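Local coordinates for C-type lectin domain family 4, member b1 (Mus musculus, PDB 6LFJ), which is a calcium-dependent lectin receptor that binds mannose and may help to regulate dendritic-cell maturation and immune reactivity, at residues S87-H92 / W114-I119. Numbering follows the deposited sequence.
Sequences SVTFWH and WGWNDI. With CA (calcium ion), chain C; MAN (alpha-D-mannopyranose), chain G.
The backbone of T89 and F90 runs across one face of the W116 indole, which presents an edge to W91. CE3 of W116 stands 3.8 Å above the W91 indole, over its centre, with the ring planes at 82°, an edge-to-face pair. F90 in turn points an edge at a W116 face in an offset T, CD2 of F90 lying 3.7 Å from W116 CZ2, while F90 CB, placed by the backbone path, makes a CH-pi contact over the five-membered ring. The F90 torsion (chi1 -59°) swings the ring beside its own backbone N so that CD2 reaches CZ2. T89 CB and CG2 cover W116 CZ3 at the far rim.

Two backbone bonds fix this register in a single beta bridge: W116 N donates to F90 O at 2.8 Å, and H92 N reaches a lone pair of W116 O at 2.9 Å, nearly straight at 166°. Next to the bridge, H92 lies flat on G115, whose CA sits 3.4 Å from the imidazole centroid; Y107 O on the neighbouring strand takes the H92 NE2 hydrogen bond.

Further out, W116 NE1 bonds to Q51 and W91 NE1 to Y84, anchoring both indoles. The strand then runs on from W116 into N117 and D118, which bind calcium together with E95, S97 and E101, while mannose O3 and O4 complete the coordination. A salt bridge from D118 OD2 to R74 helps to hold the carboxylate while OD1 binds the calcium. This WND sequence leading from the hydrophobic core into the calcium site is characteristic of calcium-dependent, sugar-binding C-type lectin domains.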
loop_
_atom_site.group_PDB
_atom_site.type_symbol
_atom_site.label_atom_id
_atom_site.label_comp_id
_atom_site.label_asym_id
_atom_site.label_seq_id
_atom_site.Cartn_x
_atom_site.Cartn_y
_atom_site.Cartn_z
ATOM N N SER A 87 -10.283 -5.173 -8.379
ATOM C CA SER A 87 -11.229 -6.046 -7.632
ATOM C C SER A 87 -11.558 -5.462 -6.248
ATOM O O SER A 87 -12.525 -5.948 -5.651
ATOM C CB SER A 87 -10.716 -7.473 -7.535
ATOM O OG SER A 87 -9.594 -7.569 -6.653
ATOM N N VAL A 88 -10.809 -4.467 -5.753
ATOM C CA VAL A 88 -11.037 -3.842 -4.415
ATOM C C VAL A 88 -11.231 -2.332 -4.585
ATOM O O VAL A 88 -10.515 -1.561 -3.931
ATOM C CB VAL A 88 -9.885 -4.155 -3.440
ATOM C CG1 VAL A 88 -10.280 -3.857 -2.007
ATOM C CG2 VAL A 88 -9.402 -5.590 -3.556
ATOM N N THR A 89 -12.197 -1.934 -5.409
ATOM C CA THR A 89 -12.510 -0.520 -5.724
ATOM C C THR A 89 -13.956 -0.215 -5.317
ATOM O O THR A 89 -14.721 -1.155 -5.019
ATOM C CB THR A 89 -12.267 -0.252 -7.208
ATOM O OG1 THR A 89 -13.045 -1.183 -7.969
ATOM C CG2 THR A 89 -10.799 -0.355 -7.564
ATOM N N PHE A 90 -14.323 1.063 -5.324
ATOM C CA PHE A 90 -15.605 1.548 -4.757
ATOM C C PHE A 90 -16.235 2.559 -5.709
ATOM O O PHE A 90 -16.845 3.522 -5.249
ATOM C CB PHE A 90 -15.329 2.091 -3.355
ATOM C CG PHE A 90 -14.740 1.024 -2.477
ATOM C CD1 PHE A 90 -15.540 0.001 -1.992
ATOM C CD2 PHE A 90 -13.374 0.967 -2.248
ATOM C CE1 PHE A 90 -14.988 -1.030 -1.240
ATOM C CE2 PHE A 90 -12.829 -0.058 -1.493
ATOM C CZ PHE A 90 -13.639 -1.052 -0.989
ATOM N N TRP A 91 -16.087 2.319 -7.007
ATOM C CA TRP A 91 -16.654 3.182 -8.068
ATOM C C TRP A 91 -18.173 3.212 -7.905
ATOM O O TRP A 91 -18.748 2.148 -7.745
ATOM C CB TRP A 91 -16.263 2.658 -9.454
ATOM C CG TRP A 91 -14.797 2.725 -9.763
ATOM C CD1 TRP A 91 -13.935 1.679 -9.868
ATOM C CD2 TRP A 91 -14.024 3.901 -10.041
ATOM N NE1 TRP A 91 -12.673 2.120 -10.167
ATOM C CE2 TRP A 91 -12.699 3.481 -10.285
ATOM C CE3 TRP A 91 -14.314 5.265 -10.098
ATOM C CZ2 TRP A 91 -11.680 4.372 -10.608
ATOM C CZ3 TRP A 91 -13.304 6.151 -10.401
ATOM C CH2 TRP A 91 -12.005 5.706 -10.651
ATOM N N HIS A 92 -18.800 4.378 -7.991
ATOM C CA HIS A 92 -20.273 4.483 -8.148
ATOM C C HIS A 92 -20.713 3.746 -9.422
ATOM O O HIS A 92 -19.911 3.571 -10.359
ATOM C CB HIS A 92 -20.742 5.946 -8.165
ATOM C CG HIS A 92 -20.963 6.540 -6.818
ATOM N ND1 HIS A 92 -21.800 5.959 -5.878
ATOM C CD2 HIS A 92 -20.472 7.669 -6.257
ATOM C CE1 HIS A 92 -21.799 6.708 -4.789
ATOM N NE2 HIS A 92 -20.997 7.765 -4.996
ATOM N N TRP A 114 -21.620 6.088 -0.243
ATOM C CA TRP A 114 -20.366 6.676 -0.747
ATOM C C TRP A 114 -19.825 5.836 -1.904
ATOM O O TRP A 114 -20.051 4.631 -1.954
ATOM C CB TRP A 114 -19.356 6.802 0.377
ATOM C CG TRP A 114 -19.731 7.778 1.437
ATOM C CD1 TRP A 114 -20.354 7.504 2.621
ATOM C CD2 TRP A 114 -19.419 9.177 1.452
ATOM N NE1 TRP A 114 -20.474 8.647 3.360
ATOM C CE2 TRP A 114 -19.910 9.689 2.669
ATOM C CE3 TRP A 114 -18.794 10.050 0.547
ATOM C CZ2 TRP A 114 -19.784 11.032 3.010
ATOM C CZ3 TRP A 114 -18.664 11.379 0.885
ATOM C CH2 TRP A 114 -19.157 11.859 2.102
ATOM N N GLY A 115 -19.139 6.491 -2.818
ATOM C CA GLY A 115 -18.531 5.838 -3.980
ATOM C C GLY A 115 -17.653 6.814 -4.726
ATOM O O GLY A 115 -17.734 8.043 -4.435
ATOM N N TRP A 116 -16.839 6.277 -5.637
ATOM C CA TRP A 116 -15.844 7.049 -6.403
ATOM C C TRP A 116 -16.439 7.510 -7.724
ATOM O O TRP A 116 -17.283 6.801 -8.317
ATOM C CB TRP A 116 -14.586 6.238 -6.666
ATOM C CG TRP A 116 -13.903 5.668 -5.465
ATOM C CD1 TRP A 116 -14.082 5.941 -4.140
ATOM C CD2 TRP A 116 -12.828 4.725 -5.532
ATOM N NE1 TRP A 116 -13.203 5.208 -3.378
ATOM C CE2 TRP A 116 -12.420 4.455 -4.209
ATOM C CE3 TRP A 116 -12.194 4.069 -6.591
ATOM C CZ2 TRP A 116 -11.389 3.561 -3.927
ATOM C CZ3 TRP A 116 -11.171 3.189 -6.308
ATOM C CH2 TRP A 116 -10.788 2.928 -4.993
ATOM N N ASN A 117 -15.953 8.656 -8.171
ATOM C CA ASN A 117 -16.326 9.272 -9.461
ATOM C C ASN A 117 -15.058 9.837 -10.105
ATOM O O ASN A 117 -14.330 10.591 -9.435
ATOM C CB ASN A 117 -17.373 10.368 -9.263
ATOM C CG ASN A 117 -17.722 11.056 -10.566
ATOM O OD1 ASN A 117 -17.713 10.405 -11.612
ATOM N ND2 ASN A 117 -18.032 12.348 -10.510
ATOM N N ASP A 118 -14.805 9.502 -11.364
ATOM C CA ASP A 118 -13.740 10.183 -12.137
ATOM C C ASP A 118 -14.238 11.586 -12.489
ATOM O O ASP A 118 -15.424 11.731 -12.871
ATOM C CB ASP A 118 -13.282 9.369 -13.344
ATOM C CG ASP A 118 -14.341 9.041 -14.372
ATOM O OD1 ASP A 118 -15.533 9.027 -14.014
ATOM O OD2 ASP A 118 -13.956 8.765 -15.527
ATOM N N ILE A 119 -13.376 12.583 -12.320
ATOM C CA ILE A 119 -13.721 14.005 -12.617
ATOM C C ILE A 119 -12.492 14.724 -13.156
ATOM O O ILE A 119 -11.383 14.184 -13.068
ATOM C CB ILE A 119 -14.284 14.774 -11.406
ATOM C CG1 ILE A 119 -13.283 14.879 -10.251
ATOM C CG2 ILE A 119 -15.618 14.202 -10.953
ATOM C CD1 ILE A 119 -13.543 16.090 -9.372
HETATM CA CA CA C . -17.226 10.538 -13.986
HETATM C C1 MAN G . -21.190 14.712 -13.828
HETATM C C2 MAN G . -19.686 14.495 -13.552
HETATM C C3 MAN G . -19.256 13.112 -14.062
HETATM C C4 MAN G . -20.127 12.048 -13.484
HETATM C C5 MAN G . -21.597 12.346 -13.757
HETATM C C6 MAN G . -22.477 11.444 -12.884
HETATM O O2 MAN G . -19.412 14.607 -12.172
HETATM O O3 MAN G . -17.934 12.886 -13.706
HETATM O O4 MAN G . -19.818 10.816 -14.104
HETATM O O5 MAN G . -21.968 13.641 -13.293
HETATM O O6 MAN G . -23.806 11.479 -13.384
#